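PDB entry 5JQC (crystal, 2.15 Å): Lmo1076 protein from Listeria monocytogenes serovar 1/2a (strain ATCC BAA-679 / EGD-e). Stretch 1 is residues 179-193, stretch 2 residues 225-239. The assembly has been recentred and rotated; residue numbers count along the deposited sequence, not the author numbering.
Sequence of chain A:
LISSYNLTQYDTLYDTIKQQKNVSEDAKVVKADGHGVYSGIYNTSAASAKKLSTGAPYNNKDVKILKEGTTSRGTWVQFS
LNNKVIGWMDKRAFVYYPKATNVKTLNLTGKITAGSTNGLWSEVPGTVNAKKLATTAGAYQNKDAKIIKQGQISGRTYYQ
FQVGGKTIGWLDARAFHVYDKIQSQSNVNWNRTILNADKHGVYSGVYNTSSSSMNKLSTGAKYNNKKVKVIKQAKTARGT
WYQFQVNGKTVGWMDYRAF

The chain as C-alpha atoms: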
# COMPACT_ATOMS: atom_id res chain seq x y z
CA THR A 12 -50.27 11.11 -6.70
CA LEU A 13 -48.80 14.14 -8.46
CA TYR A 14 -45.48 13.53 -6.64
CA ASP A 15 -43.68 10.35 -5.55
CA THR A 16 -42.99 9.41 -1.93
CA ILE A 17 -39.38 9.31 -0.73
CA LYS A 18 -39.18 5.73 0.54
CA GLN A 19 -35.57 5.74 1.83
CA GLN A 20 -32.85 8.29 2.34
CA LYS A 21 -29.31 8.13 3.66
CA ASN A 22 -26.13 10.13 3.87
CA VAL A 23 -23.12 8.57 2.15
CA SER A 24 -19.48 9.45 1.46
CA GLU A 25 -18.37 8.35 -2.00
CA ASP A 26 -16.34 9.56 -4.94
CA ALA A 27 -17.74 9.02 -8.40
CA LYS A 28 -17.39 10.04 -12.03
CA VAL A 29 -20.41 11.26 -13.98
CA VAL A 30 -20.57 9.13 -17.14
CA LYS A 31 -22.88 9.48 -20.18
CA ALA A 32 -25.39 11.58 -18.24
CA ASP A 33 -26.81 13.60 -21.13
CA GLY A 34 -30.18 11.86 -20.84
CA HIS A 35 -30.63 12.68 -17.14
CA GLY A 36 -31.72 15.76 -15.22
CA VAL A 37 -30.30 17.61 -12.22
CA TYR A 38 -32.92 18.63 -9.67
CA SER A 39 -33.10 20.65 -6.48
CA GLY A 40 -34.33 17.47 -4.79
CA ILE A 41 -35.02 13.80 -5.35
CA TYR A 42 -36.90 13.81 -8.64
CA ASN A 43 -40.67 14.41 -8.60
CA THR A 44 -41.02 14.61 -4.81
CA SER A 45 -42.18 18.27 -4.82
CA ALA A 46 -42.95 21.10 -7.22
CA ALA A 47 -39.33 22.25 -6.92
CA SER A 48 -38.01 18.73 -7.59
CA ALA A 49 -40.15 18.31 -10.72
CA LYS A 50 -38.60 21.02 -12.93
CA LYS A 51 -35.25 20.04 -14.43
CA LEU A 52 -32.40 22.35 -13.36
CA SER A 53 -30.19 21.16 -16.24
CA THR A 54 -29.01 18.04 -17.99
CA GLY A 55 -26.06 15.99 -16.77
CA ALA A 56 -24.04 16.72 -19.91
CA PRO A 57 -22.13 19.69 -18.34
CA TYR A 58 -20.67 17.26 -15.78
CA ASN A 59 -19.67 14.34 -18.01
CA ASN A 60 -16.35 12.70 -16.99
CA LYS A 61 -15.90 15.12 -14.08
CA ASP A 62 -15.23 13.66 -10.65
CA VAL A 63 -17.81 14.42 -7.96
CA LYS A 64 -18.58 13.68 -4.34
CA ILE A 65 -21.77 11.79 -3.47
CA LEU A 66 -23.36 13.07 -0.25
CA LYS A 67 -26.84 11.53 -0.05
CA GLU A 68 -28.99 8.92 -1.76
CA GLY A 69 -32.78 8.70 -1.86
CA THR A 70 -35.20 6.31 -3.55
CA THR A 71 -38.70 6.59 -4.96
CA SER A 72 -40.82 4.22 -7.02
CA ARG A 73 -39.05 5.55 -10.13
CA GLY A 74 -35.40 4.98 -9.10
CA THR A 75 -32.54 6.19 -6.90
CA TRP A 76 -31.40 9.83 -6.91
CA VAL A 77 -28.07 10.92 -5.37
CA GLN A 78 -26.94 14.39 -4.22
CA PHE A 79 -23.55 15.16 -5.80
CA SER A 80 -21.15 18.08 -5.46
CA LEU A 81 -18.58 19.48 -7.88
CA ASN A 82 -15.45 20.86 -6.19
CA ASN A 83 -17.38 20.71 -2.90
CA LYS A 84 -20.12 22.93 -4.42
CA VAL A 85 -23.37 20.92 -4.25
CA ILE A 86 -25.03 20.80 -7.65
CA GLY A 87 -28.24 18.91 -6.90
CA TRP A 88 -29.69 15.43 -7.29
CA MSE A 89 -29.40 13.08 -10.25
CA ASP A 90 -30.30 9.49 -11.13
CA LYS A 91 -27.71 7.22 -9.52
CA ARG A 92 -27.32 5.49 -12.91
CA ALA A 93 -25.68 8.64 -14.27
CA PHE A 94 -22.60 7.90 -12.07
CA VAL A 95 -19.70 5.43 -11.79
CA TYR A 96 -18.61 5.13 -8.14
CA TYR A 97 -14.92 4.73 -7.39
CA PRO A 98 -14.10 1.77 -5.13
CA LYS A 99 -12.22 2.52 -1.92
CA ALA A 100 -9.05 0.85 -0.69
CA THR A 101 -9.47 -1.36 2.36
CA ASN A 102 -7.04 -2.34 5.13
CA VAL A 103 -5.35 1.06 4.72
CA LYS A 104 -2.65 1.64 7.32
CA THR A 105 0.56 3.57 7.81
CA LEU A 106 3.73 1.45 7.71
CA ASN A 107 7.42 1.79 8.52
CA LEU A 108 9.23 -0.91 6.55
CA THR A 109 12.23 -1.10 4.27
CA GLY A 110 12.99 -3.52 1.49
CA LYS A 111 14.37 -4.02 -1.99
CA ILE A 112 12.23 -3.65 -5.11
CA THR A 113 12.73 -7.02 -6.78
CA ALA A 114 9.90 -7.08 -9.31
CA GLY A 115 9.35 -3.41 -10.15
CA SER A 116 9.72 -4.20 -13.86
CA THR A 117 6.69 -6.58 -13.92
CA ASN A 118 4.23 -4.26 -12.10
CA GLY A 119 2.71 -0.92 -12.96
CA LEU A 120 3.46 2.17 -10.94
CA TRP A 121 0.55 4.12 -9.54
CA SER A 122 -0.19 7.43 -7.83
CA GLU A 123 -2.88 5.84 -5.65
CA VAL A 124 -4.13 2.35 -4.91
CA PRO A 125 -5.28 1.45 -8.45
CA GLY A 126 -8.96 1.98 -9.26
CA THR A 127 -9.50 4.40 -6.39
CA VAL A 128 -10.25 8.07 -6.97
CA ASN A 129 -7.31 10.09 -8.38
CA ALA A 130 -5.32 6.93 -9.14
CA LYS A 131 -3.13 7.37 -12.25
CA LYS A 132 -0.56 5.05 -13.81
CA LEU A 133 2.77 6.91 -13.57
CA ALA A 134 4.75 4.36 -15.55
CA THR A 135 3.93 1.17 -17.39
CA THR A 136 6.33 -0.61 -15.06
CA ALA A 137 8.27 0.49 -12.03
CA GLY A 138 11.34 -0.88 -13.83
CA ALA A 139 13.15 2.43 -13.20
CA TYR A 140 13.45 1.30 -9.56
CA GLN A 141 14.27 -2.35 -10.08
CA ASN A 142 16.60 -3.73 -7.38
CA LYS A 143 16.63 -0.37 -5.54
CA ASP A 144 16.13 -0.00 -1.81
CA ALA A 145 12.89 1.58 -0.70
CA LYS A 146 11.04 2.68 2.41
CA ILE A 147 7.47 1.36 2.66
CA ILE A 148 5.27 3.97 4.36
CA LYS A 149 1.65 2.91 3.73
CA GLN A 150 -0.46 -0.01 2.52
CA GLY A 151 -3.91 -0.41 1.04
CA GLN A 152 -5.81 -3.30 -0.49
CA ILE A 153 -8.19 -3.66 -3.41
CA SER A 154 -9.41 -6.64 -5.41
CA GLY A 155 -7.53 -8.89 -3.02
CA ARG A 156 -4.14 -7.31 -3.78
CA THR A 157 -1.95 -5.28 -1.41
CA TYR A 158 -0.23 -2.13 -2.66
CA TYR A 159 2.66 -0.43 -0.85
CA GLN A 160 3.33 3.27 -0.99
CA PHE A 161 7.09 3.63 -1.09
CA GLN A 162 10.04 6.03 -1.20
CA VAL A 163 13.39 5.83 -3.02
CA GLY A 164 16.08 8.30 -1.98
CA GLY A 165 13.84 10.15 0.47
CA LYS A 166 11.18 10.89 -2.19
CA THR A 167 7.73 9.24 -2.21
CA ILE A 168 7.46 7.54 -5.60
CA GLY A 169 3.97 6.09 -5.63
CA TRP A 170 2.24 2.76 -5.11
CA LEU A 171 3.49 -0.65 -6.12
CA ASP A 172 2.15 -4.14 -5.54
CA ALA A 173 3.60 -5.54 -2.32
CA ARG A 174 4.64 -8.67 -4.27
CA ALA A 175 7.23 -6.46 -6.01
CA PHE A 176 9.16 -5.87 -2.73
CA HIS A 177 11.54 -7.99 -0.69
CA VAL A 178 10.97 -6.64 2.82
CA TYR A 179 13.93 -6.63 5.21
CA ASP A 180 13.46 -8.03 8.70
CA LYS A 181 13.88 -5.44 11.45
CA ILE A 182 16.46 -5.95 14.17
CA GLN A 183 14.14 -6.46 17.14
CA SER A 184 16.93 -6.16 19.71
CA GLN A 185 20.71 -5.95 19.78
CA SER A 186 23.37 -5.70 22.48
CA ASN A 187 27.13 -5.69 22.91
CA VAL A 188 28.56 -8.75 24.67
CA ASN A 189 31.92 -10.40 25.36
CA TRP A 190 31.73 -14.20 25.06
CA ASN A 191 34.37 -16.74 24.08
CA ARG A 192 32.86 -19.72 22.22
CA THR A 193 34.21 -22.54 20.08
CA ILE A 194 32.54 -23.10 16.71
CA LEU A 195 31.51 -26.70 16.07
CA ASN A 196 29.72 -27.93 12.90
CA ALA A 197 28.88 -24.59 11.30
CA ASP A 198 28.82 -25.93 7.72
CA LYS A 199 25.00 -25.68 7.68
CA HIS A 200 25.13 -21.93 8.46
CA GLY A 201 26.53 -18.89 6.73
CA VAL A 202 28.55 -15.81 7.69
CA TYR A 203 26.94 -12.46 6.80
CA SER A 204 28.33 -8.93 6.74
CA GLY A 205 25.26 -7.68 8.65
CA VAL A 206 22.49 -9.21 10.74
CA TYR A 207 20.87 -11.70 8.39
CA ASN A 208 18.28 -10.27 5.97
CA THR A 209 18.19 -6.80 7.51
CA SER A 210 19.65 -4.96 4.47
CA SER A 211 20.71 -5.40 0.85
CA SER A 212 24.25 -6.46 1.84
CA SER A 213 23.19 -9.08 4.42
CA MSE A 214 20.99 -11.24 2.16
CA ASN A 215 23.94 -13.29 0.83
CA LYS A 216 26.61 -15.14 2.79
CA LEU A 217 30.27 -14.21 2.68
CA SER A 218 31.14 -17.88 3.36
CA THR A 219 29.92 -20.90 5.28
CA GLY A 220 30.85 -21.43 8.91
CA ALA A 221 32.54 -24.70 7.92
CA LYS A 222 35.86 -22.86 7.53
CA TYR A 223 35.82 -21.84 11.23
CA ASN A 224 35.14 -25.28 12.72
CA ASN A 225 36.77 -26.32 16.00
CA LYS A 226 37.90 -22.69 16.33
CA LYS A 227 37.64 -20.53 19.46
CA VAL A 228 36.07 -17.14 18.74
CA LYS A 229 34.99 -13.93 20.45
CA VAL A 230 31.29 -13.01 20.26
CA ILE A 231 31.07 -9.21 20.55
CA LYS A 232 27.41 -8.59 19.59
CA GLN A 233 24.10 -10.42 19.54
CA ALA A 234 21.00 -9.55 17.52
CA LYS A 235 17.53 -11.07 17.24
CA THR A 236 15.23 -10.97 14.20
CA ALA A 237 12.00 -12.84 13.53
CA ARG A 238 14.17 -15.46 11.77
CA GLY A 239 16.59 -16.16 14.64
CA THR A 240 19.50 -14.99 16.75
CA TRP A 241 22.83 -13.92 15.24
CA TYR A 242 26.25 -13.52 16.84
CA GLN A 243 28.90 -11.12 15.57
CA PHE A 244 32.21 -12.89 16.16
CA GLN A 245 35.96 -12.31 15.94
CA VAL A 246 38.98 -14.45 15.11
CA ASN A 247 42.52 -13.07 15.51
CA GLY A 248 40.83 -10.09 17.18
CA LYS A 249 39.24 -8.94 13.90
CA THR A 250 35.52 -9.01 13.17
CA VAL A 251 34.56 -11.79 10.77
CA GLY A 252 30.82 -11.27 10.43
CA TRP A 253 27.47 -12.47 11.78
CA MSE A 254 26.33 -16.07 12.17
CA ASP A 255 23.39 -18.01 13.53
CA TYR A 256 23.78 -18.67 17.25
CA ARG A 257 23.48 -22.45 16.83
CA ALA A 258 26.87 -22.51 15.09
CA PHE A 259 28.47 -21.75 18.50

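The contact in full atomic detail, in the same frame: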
# COMPACT_ATOMS: atom_id res chain seq x y z
N TYR A 179 12.91 -6.26 4.23
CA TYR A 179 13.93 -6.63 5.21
C TYR A 179 13.28 -6.84 6.57
O TYR A 179 12.36 -6.12 6.94
CB TYR A 179 15.01 -5.56 5.31
CG TYR A 179 15.70 -5.30 3.98
CD1 TYR A 179 16.32 -6.32 3.28
CD2 TYR A 179 15.74 -4.02 3.44
CE1 TYR A 179 16.95 -6.07 2.09
CE2 TYR A 179 16.35 -3.76 2.25
CZ TYR A 179 16.96 -4.79 1.58
OH TYR A 179 17.60 -4.53 0.38
N ASP A 180 13.77 -7.86 7.29
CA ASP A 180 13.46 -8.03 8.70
C ASP A 180 14.07 -6.90 9.49
O ASP A 180 15.22 -6.52 9.25
CB ASP A 180 14.06 -9.33 9.26
CG ASP A 180 13.60 -10.56 8.53
OD1 ASP A 180 12.40 -10.64 8.18
OD2 ASP A 180 14.46 -11.45 8.33
N LYS A 181 13.32 -6.39 10.48
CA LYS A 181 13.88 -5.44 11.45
C LYS A 181 14.73 -6.17 12.49
O LYS A 181 14.47 -7.33 12.83
CB LYS A 181 12.79 -4.66 12.17
CG LYS A 181 11.94 -3.80 11.26
CD LYS A 181 10.82 -3.17 12.06
CE LYS A 181 10.10 -2.09 11.27
NZ LYS A 181 10.99 -0.92 11.02
N ILE A 182 15.75 -5.48 12.99
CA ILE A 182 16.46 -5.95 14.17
C ILE A 182 15.57 -5.62 15.37
O ILE A 182 15.36 -4.45 15.70
CB ILE A 182 17.85 -5.30 14.30
CG1 ILE A 182 18.67 -5.59 13.04
CG2 ILE A 182 18.55 -5.82 15.54
CD1 ILE A 182 20.03 -4.97 13.03
N GLN A 183 15.04 -6.66 16.01
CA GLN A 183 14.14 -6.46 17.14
C GLN A 183 14.89 -6.02 18.39
O GLN A 183 14.39 -5.20 19.18
CB GLN A 183 13.37 -7.74 17.41
CG GLN A 183 12.34 -8.03 16.31
CD GLN A 183 11.89 -9.47 16.28
OE1 GLN A 183 12.56 -10.36 16.82
NE2 GLN A 183 10.74 -9.72 15.65
N SER A 184 16.09 -6.55 18.59
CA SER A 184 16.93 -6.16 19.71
C SER A 184 18.38 -6.49 19.36
O SER A 184 18.67 -7.31 18.48
CB SER A 184 16.51 -6.85 21.01
OG SER A 184 16.72 -8.25 20.89
N GLN A 185 19.29 -5.82 20.07
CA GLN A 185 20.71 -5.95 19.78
C GLN A 185 21.49 -5.41 20.98
O GLN A 185 21.09 -4.42 21.58
CB GLN A 185 21.06 -5.19 18.51
CG GLN A 185 22.46 -5.36 18.07
CD GLN A 185 22.81 -4.37 16.99
OE1 GLN A 185 23.97 -4.19 16.65
NE2 GLN A 185 21.79 -3.70 16.45
N SER A 186 22.60 -6.07 21.30
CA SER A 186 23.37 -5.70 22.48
C SER A 186 24.81 -6.11 22.26
O SER A 186 25.10 -7.10 21.56
CB SER A 186 22.82 -6.38 23.73
OG SER A 186 22.93 -7.80 23.61
N ASN A 187 25.72 -5.34 22.87
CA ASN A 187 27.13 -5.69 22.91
C ASN A 187 27.37 -6.71 24.01
O ASN A 187 26.76 -6.64 25.08
CB ASN A 187 28.00 -4.45 23.13
CG ASN A 187 27.84 -3.42 22.02
OD1 ASN A 187 27.47 -3.74 20.89
ND2 ASN A 187 28.13 -2.17 22.34
N VAL A 188 28.24 -7.68 23.74
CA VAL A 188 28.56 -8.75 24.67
C VAL A 188 30.06 -9.02 24.60
O VAL A 188 30.79 -8.40 23.82
CB VAL A 188 27.76 -10.04 24.39
CG1 VAL A 188 26.25 -9.79 24.50
CG2 VAL A 188 28.12 -10.59 23.02
N ASN A 189 30.52 -9.97 25.41
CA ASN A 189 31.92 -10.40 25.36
C ASN A 189 31.94 -11.87 25.79
O ASN A 189 32.10 -12.18 26.97
CB ASN A 189 32.80 -9.53 26.25
CG ASN A 189 34.29 -9.66 25.89
OD1 ASN A 189 34.77 -10.75 25.58
ND2 ASN A 189 35.01 -8.54 25.92
N TRP A 190 31.78 -12.77 24.82
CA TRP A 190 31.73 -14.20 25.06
C TRP A 190 32.81 -14.88 24.24
O TRP A 190 33.08 -14.48 23.10
CB TRP A 190 30.37 -14.79 24.69
CG TRP A 190 29.25 -14.15 25.41
CD1 TRP A 190 29.29 -13.55 26.64
CD2 TRP A 190 27.90 -14.00 24.94
NE1 TRP A 190 28.05 -13.05 26.97
CE2 TRP A 190 27.18 -13.31 25.94
CE3 TRP A 190 27.23 -14.38 23.77
CZ2 TRP A 190 25.82 -13.00 25.81
CZ3 TRP A 190 25.88 -14.07 23.64
CH2 TRP A 190 25.19 -13.39 24.66
N ASN A 191 33.43 -15.90 24.81
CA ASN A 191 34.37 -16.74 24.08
C ASN A 191 33.69 -18.09 23.87
O ASN A 191 33.31 -18.76 24.84
CB ASN A 191 35.70 -16.85 24.82
CG ASN A 191 36.32 -15.49 25.10
OD1 ASN A 191 37.05 -14.95 24.27
ND2 ASN A 191 36.00 -14.92 26.26
N ARG A 192 33.50 -18.47 22.60
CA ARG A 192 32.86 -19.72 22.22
C ARG A 192 33.72 -20.42 21.18
O ARG A 192 34.52 -19.80 20.47
CB ARG A 192 31.45 -19.50 21.66
CG ARG A 192 30.49 -18.76 22.59
CD ARG A 192 30.10 -19.58 23.81
NE ARG A 192 29.78 -18.73 24.95
CZ ARG A 192 28.56 -18.25 25.23
NH1 ARG A 192 27.53 -18.54 24.45
NH2 ARG A 192 28.38 -17.48 26.30
N THR A 193 33.56 -21.74 21.11
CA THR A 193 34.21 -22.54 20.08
C THR A 193 33.16 -22.97 19.06
O THR A 193 32.10 -23.50 19.43
CB THR A 193 34.92 -23.75 20.68
OG1 THR A 193 35.97 -23.30 21.56
CG2 THR A 193 35.54 -24.62 19.59
N ASN A 225 35.85 -26.03 14.90
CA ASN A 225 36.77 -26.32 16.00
C ASN A 225 37.71 -25.14 16.26
O ASN A 225 38.90 -25.30 16.52
CB ASN A 225 37.55 -27.61 15.74
CG ASN A 225 38.19 -28.18 17.00
OD1 ASN A 225 37.76 -27.90 18.13
ND2 ASN A 225 39.24 -28.98 16.82
N LYS A 226 37.15 -23.93 16.18
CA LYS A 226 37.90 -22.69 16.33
C LYS A 226 37.28 -21.89 17.47
O LYS A 226 36.06 -21.75 17.53
CB LYS A 226 37.89 -21.88 15.03
CG LYS A 226 39.20 -21.21 14.70
CD LYS A 226 40.28 -22.24 14.45
CE LYS A 226 41.62 -21.57 14.18
NZ LYS A 226 42.69 -22.57 13.90
N LYS A 227 38.12 -21.36 18.36
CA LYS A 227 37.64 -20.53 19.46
C LYS A 227 37.51 -19.09 18.99
O LYS A 227 38.43 -18.53 18.39
CB LYS A 227 38.58 -20.63 20.66
N VAL A 228 36.35 -18.48 19.25
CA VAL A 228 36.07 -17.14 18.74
C VAL A 228 35.64 -16.22 19.86
O VAL A 228 35.43 -16.65 21.01
CB VAL A 228 34.99 -17.17 17.64
CG1 VAL A 228 35.41 -18.08 16.49
CG2 VAL A 228 33.65 -17.60 18.22
N LYS A 229 35.46 -14.94 19.53
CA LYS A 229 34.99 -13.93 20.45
C LYS A 229 33.69 -13.33 19.92
O LYS A 229 33.70 -12.64 18.89
CB LYS A 229 36.04 -12.84 20.63
CG LYS A 229 35.78 -11.98 21.81
CD LYS A 229 37.04 -11.25 22.15
CE LYS A 229 36.99 -10.79 23.58
NZ LYS A 229 36.52 -11.91 24.45
N VAL A 230 32.58 -13.59 20.62
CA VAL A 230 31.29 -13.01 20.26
C VAL A 230 31.17 -11.63 20.89
O VAL A 230 31.10 -11.51 22.12
CB VAL A 230 30.14 -13.92 20.71
CG1 VAL A 230 28.80 -13.36 20.26
CG2 VAL A 230 30.34 -15.34 20.19
N ILE A 231 31.14 -10.58 20.06
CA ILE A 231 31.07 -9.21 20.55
C ILE A 231 29.67 -8.60 20.50
O ILE A 231 29.40 -7.63 21.23
CB ILE A 231 32.06 -8.29 19.79
CG1 ILE A 231 31.69 -8.20 18.31
CG2 ILE A 231 33.50 -8.77 19.97
CD1 ILE A 231 32.65 -7.37 17.46
N LYS A 232 28.77 -9.11 19.66
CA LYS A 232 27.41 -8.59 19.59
C LYS A 232 26.43 -9.73 19.39
O LYS A 232 26.76 -10.74 18.78
CB LYS A 232 27.21 -7.57 18.45
CG LYS A 232 27.98 -6.27 18.62
CD LYS A 232 27.24 -5.11 17.95
CE LYS A 232 27.93 -4.62 16.68
NZ LYS A 232 29.36 -4.27 16.93
N GLN A 233 25.20 -9.53 19.87
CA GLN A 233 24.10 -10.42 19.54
C GLN A 233 22.91 -9.60 19.05
O GLN A 233 22.68 -8.46 19.49
CB GLN A 233 23.67 -11.28 20.73
CG GLN A 233 22.81 -10.54 21.74
CD GLN A 233 22.35 -11.43 22.87
OE1 GLN A 233 22.35 -12.66 22.75
NE2 GLN A 233 21.96 -10.82 23.97
N ALA A 234 22.15 -10.19 18.13
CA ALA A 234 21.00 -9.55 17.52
C ALA A 234 19.91 -10.59 17.29
O ALA A 234 20.19 -11.75 16.96
CB ALA A 234 21.38 -8.87 16.19
N LYS A 235 18.65 -10.18 17.49
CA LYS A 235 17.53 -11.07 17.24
C LYS A 235 16.62 -10.47 16.18
O LYS A 235 16.22 -9.30 16.29
CB LYS A 235 16.74 -11.34 18.53
CG LYS A 235 15.64 -12.40 18.38
CD LYS A 235 15.07 -12.84 19.73
CE LYS A 235 14.72 -11.64 20.66
NZ LYS A 235 13.40 -10.96 20.38
N THR A 236 16.32 -11.25 15.13
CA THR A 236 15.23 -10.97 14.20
C THR A 236 14.19 -12.08 14.29
O THR A 236 14.41 -13.13 14.91
CB THR A 236 15.70 -10.86 12.75
OG1 THR A 236 16.17 -12.14 12.31
CG2 THR A 236 16.77 -9.83 12.58
N ALA A 237 13.06 -11.84 13.64
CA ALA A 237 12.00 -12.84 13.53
C ALA A 237 12.53 -14.20 13.08
O ALA A 237 11.99 -15.23 13.49
CB ALA A 237 10.93 -12.34 12.57
N ARG A 238 13.60 -14.23 12.29
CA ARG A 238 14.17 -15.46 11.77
C ARG A 238 15.16 -16.15 12.70
O ARG A 238 15.48 -17.32 12.47
CB ARG A 238 14.86 -15.19 10.43
CG ARG A 238 13.92 -14.60 9.40
CD ARG A 238 14.42 -14.77 7.97
NE ARG A 238 13.37 -15.27 7.10
CZ ARG A 238 12.35 -14.54 6.67
NH1 ARG A 238 12.22 -13.26 7.02
NH2 ARG A 238 11.44 -15.10 5.88
N GLY A 239 15.69 -15.47 13.72
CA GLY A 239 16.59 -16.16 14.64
C GLY A 239 17.45 -15.20 15.44
O GLY A 239 17.12 -14.02 15.60
O HOH W 1 12.46 -9.20 12.41

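How do the two backbones run together? They form neighbouring antiparallel strands, their directions 157° apart, and the pairing buries about 1340 Å² counting both sides. Near one end, Gln 183 N donates to Lys 235 O (2.9 Å) and Lys 235 N to Ser 184 O (3.0 Å). Ser 186 and Gln 233 exchange a matched pair, with Ser 186 N to Gln 233 O and Gln 233 N to Ser 186 O both 3.0 Å. Further along, Arg 192 and Val 228 repeat the pattern, Val 228 N reaching Arg 192 O at 2.6 Å and Arg 192 N reaching Val 228 O at 3.1 Å. Between these rungs sit the non-hydrogen-bonded pairs, where CA-H groups approach carbonyls, as at Gln 185 CA and Gln 233 O (3.2 Å).

Where does this ladder lose its even step? A beta bulge shifts the register by one between Asn 187 and Trp 190. Val 188 N still donates to Ile 231 O (2.8 Å, nearly straight at 176°), but no return bond forms: Val 188 O and Ile 231 O, two acceptors, lie 3.0 Å apart. Regular pairing resumes at once, with Trp 190 N donating to Val 230 O (3.1 Å) and Val 230 N to Trp 190 O (2.7 Å).

Which polar side chains join the strands? Lys 229 carries its amine toward two asparagines of the other strand, so one positive group serves two amide oxygens: Lys 229 NZ is 3.1 Å from Asn 191 OD1 and a very short 2.4 Å from Asn 189 OD1. On the face shared by Ser 186 and Gln 233, Gln 233 NE2 donates to Ser 186 OG (3.2 Å), adding a side-chain bond to their backbone pair. Beyond the strands, opposite charges meet in a salt bridge, with Arg 238 NH1 2.9 Å from Asp 180 OD1. The type I turn from Thr 236 to Gly 239 carries this arginine, and Gly 239 N closes the turn onto Thr 236 O (2.9 Å).

What do the apolar groups contribute? Val 230 is the meeting point, its CG1 lying 4.0 Å from both Val 188 CG2 and Trp 190 CE3, so the buried valine packs against an aliphatic and an aromatic neighbour. The indole also reaches along the sheet, where Gln 233 OE1 lies at the ring edge, 3.5 Å from Trp 190 CH2.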